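Local coordinates for bartonella effector protein (Bep) substrate of VirB T4SS (Bartonella sp. AR 15-3, PDB 4M16) that probably transfers AMP from ATP to tyrosine or threonine residues of target proteins, through the N-terminal Fic domain of a translocated effector, at residues V162-F167 and L178-V183. Residues are numbered along the deposited sequence; the frame is centred on the assembly and turned at random.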
ATOM      1  N   VAL A 162       1.248  -0.395  -3.991  1.00 15.29           N
ATOM      2  CA  VAL A 162      -0.160  -0.608  -4.332  1.00 15.91           C
ATOM      3  C   VAL A 162      -1.147   0.432  -3.730  1.00 15.15           C
ATOM      4  O   VAL A 162      -1.999   0.963  -4.434  1.00 15.65           O
ATOM      5  CB  VAL A 162      -0.561  -2.066  -4.078  1.00 16.78           C
ATOM      6  CG1 VAL A 162      -0.783  -2.315  -2.640  1.00 16.88           C
ATOM      7  CG2 VAL A 162      -1.765  -2.423  -4.976  1.00 18.76           C
ATOM      8  N   GLN A 163      -0.960   0.795  -2.483  1.00 15.70           N
ATOM      9  CA  GLN A 163      -1.797   1.802  -1.856  1.00 15.53           C
ATOM     10  C   GLN A 163      -1.679   3.155  -2.520  1.00 15.38           C
ATOM     11  O   GLN A 163      -2.700   3.813  -2.663  1.00 15.30           O
ATOM     12  CB  GLN A 163      -1.628   1.848  -0.355  1.00 16.77           C
ATOM     13  CG  GLN A 163      -0.344   2.479   0.223  1.00 18.02           C
ATOM     14  CD  GLN A 163      -0.178   2.228   1.746  1.00 19.58           C
ATOM     15  OE1 GLN A 163      -1.026   1.595   2.384  1.00 18.48           O
ATOM     16  NE2 GLN A 163       0.937   2.741   2.336  1.00 20.03           N
ATOM     17  N   HIS A 164      -0.493   3.535  -3.016  1.00 15.93           N
ATOM     18  CA  HIS A 164      -0.335   4.757  -3.768  1.00 16.28           C
ATOM     19  C   HIS A 164      -1.207   4.771  -5.029  1.00 15.94           C
ATOM     20  O   HIS A 164      -1.928   5.732  -5.261  1.00 15.08           O
ATOM     21  CB  HIS A 164       1.111   5.067  -4.132  1.00 18.21           C
ATOM     22  CG  HIS A 164       1.977   5.258  -2.949  1.00 19.39           C
ATOM     23  ND1 HIS A 164       3.340   5.090  -2.987  1.00 21.22           N
ATOM     24  CD2 HIS A 164       1.662   5.498  -1.657  1.00 20.48           C
ATOM     25  CE1 HIS A 164       3.833   5.275  -1.780  1.00 21.57           C
ATOM     26  NE2 HIS A 164       2.838   5.519  -0.957  1.00 20.72           N
ATOM     27  N   ILE A 165      -1.098   3.759  -5.877  1.00 16.40           N
ATOM     28  CA  ILE A 165      -1.874   3.768  -7.127  1.00 16.86           C
ATOM     29  C   ILE A 165      -3.377   3.659  -6.825  1.00 15.78           C
ATOM     30  O   ILE A 165      -4.191   4.268  -7.489  1.00 16.00           O
ATOM     31  CB  ILE A 165      -1.379   2.690  -8.147  1.00 17.96           C
ATOM     32  CG1 ILE A 165      -2.149   2.763  -9.450  1.00 19.51           C
ATOM     33  CG2 ILE A 165      -1.426   1.277  -7.586  1.00 17.88           C
ATOM     34  CD1 ILE A 165      -1.885   4.059 -10.196  1.00 20.75           C
ATOM     35  N   PHE A 166      -3.738   2.880  -5.830  1.00 14.86           N
ATOM     36  CA  PHE A 166      -5.148   2.735  -5.413  1.00 14.83           C
ATOM     37  C   PHE A 166      -5.715   4.113  -5.090  1.00 15.05           C
ATOM     38  O   PHE A 166      -6.790   4.465  -5.586  1.00 14.28           O
ATOM     39  CB  PHE A 166      -5.296   1.809  -4.208  1.00 15.07           C
ATOM     40  CG  PHE A 166      -6.713   1.608  -3.729  1.00 15.13           C
ATOM     41  CD1 PHE A 166      -7.299   2.529  -2.888  1.00 15.19           C
ATOM     42  CD2 PHE A 166      -7.426   0.452  -4.048  1.00 16.47           C
ATOM     43  CE1 PHE A 166      -8.579   2.335  -2.402  1.00 15.61           C
ATOM     44  CE2 PHE A 166      -8.708   0.234  -3.545  1.00 16.85           C
ATOM     45  CZ  PHE A 166      -9.290   1.189  -2.730  1.00 16.99           C
ATOM     46  N   PHE A 167      -4.977   4.894  -4.289  1.00 13.99           N
ATOM     47  CA  PHE A 167      -5.483   6.185  -3.895  1.00 14.69           C
ATOM     48  C   PHE A 167      -5.437   7.241  -5.020  1.00 15.25           C
ATOM     49  O   PHE A 167      -6.252   8.136  -5.062  1.00 16.42           O
ATOM     50  CB  PHE A 167      -4.800   6.678  -2.610  1.00 14.39           C
ATOM     51  CG  PHE A 167      -5.522   6.202  -1.396  1.00 14.66           C
ATOM     52  CD1 PHE A 167      -5.297   4.923  -0.908  1.00 15.03           C
ATOM     53  CD2 PHE A 167      -6.467   6.984  -0.783  1.00 14.81           C
ATOM     54  CE1 PHE A 167      -5.996   4.442   0.186  1.00 14.97           C
ATOM     55  CE2 PHE A 167      -7.159   6.526   0.341  1.00 14.83           C
ATOM     56  CZ  PHE A 167      -6.955   5.237   0.802  1.00 14.96           C
ATOM     57  N   LEU A 178      -4.538  13.051  -6.713  1.00 23.67           N
ATOM     58  CA  LEU A 178      -3.422  12.768  -5.840  1.00 22.59           C
ATOM     59  C   LEU A 178      -2.254  12.309  -6.712  1.00 22.71           C
ATOM     60  O   LEU A 178      -2.457  11.547  -7.657  1.00 23.53           O
ATOM     61  CB  LEU A 178      -3.773  11.670  -4.852  1.00 21.66           C
ATOM     62  CG  LEU A 178      -4.857  11.907  -3.813  1.00 21.45           C
ATOM     63  CD1 LEU A 178      -5.171  10.648  -3.032  1.00 21.97           C
ATOM     64  CD2 LEU A 178      -4.527  13.063  -2.900  1.00 21.49           C
ATOM     65  N   ASP A 179      -1.053  12.758  -6.385  1.00 24.12           N
ATOM     66  CA  ASP A 179       0.146  12.330  -7.080  1.00 22.32           C
ATOM     67  C   ASP A 179       1.312  12.149  -6.125  1.00 21.73           C
ATOM     68  O   ASP A 179       2.023  13.076  -5.804  1.00 21.79           O
ATOM     69  CB  ASP A 179       0.488  13.315  -8.152  1.00 24.62           C
ATOM     70  CG  ASP A 179       1.697  12.921  -8.952  1.00 24.89           C
ATOM     71  OD1 ASP A 179       2.318  11.846  -8.724  1.00 23.30           O
ATOM     72  OD2 ASP A 179       2.010  13.721  -9.829  1.00 26.09           O
ATOM     73  N   PHE A 180       1.528  10.908  -5.728  1.00 21.18           N
ATOM     74  CA  PHE A 180       2.556  10.613  -4.757  1.00 20.80           C
ATOM     75  C   PHE A 180       3.975  10.937  -5.267  1.00 23.68           C
ATOM     76  O   PHE A 180       4.843  11.221  -4.442  1.00 25.58           O
ATOM     77  CB  PHE A 180       2.447   9.176  -4.278  1.00 20.76           C
ATOM     78  CG  PHE A 180       1.244   8.929  -3.374  1.00 19.31           C
ATOM     79  CD1 PHE A 180       1.358   9.159  -2.014  1.00 19.48           C
ATOM     80  CD2 PHE A 180       0.013   8.582  -3.883  1.00 18.63           C
ATOM     81  CE1 PHE A 180       0.282   8.994  -1.145  1.00 19.14           C
ATOM     82  CE2 PHE A 180      -1.072   8.416  -3.025  1.00 19.87           C
ATOM     83  CZ  PHE A 180      -0.931   8.625  -1.647  1.00 19.77           C
ATOM     84  N   SER A 181       4.180  10.969  -6.590  1.00 24.03           N
ATOM     85  CA  SER A 181       5.499  11.287  -7.179  1.00 24.91           C
ATOM     86  C   SER A 181       5.956  12.743  -6.991  1.00 25.70           C
ATOM     87  O   SER A 181       7.095  13.071  -7.296  1.00 26.99           O
ATOM     88  CB  SER A 181       5.519  10.942  -8.670  1.00 25.94           C
ATOM     89  OG  SER A 181       4.892  11.961  -9.435  1.00 27.17           O
ATOM     90  N   VAL A 182       5.068  13.615  -6.517  1.00 25.64           N
ATOM     91  CA  VAL A 182       5.365  15.024  -6.219  1.00 27.67           C
ATOM     92  C   VAL A 182       6.355  15.205  -5.058  1.00 27.60           C
ATOM     93  O   VAL A 182       7.002  16.226  -4.966  1.00 28.10           O
ATOM     94  CB  VAL A 182       4.052  15.793  -5.882  1.00 29.57           C
ATOM     95  CG1 VAL A 182       4.329  17.174  -5.280  1.00 33.57           C
ATOM     96  CG2 VAL A 182       3.203  15.939  -7.129  1.00 31.97           C
ATOM     97  N   VAL A 183       6.430  14.234  -4.145  1.00 25.94           N
ATOM     98  CA  VAL A 183       7.313  14.335  -2.968  1.00 26.62           C
ATOM     99  C   VAL A 183       8.247  13.164  -2.934  1.00 25.02           C
ATOM    100  O   VAL A 183       8.062  12.233  -3.704  1.00 25.84           O
ATOM    101  CB  VAL A 183       6.498  14.351  -1.653  1.00 26.21           C
ATOM    102  CG1 VAL A 183       5.682  15.644  -1.550  1.00 27.26           C
ATOM    103  CG2 VAL A 183       5.608  13.128  -1.572  1.00 24.26           C
TER
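Phe180 lays its ring against the imidazole of His164 in an offset stack. The centroids are 4.3 Å apart and the planes are inclined by 20°. His164 CD2 sits over the centre of the phenyl face, 3.7 Å from Phe180 CD1. The imidazole in turn has Phe180 CB above its rim. In His164, CG lies anti to the carbonyl carbon (chi1 -62°), which carries the imidazole off the helix and over the phenyl ring. One side of the Phe180 ring, CD2 to CE2, lies against the helix backbone, with CE2 3.6 Å from His164 O. The edge of the same ring meets Phe167, CE2 to CB at 4.1 Å. Leu178 closes the other end of the contact through one methyl branch. Its CD1 lies 3.4 Å from Phe167 O and 4.0 Å from Phe167 CB. No hydrogen bond joins the two segments; they meet by ring stacking and van der Waals packing. Asp179 OD1 accepts from Ser181 N, in an Asx turn, and from Ser181 OG, both on one face of the carboxylate. Phe180 N is hydrogen-bonded to Glu168 OE2 of the helix. The loop after helix 159-174, the helix that follows the Fic HPFxxGN motif, turns back here and packs on it. Phe146 of helix 135-152 packs against the rings of Phe167 and Phe180, while Phe211 and Ile214 of helix 200-214 touch Leu178 and Phe180, respectively.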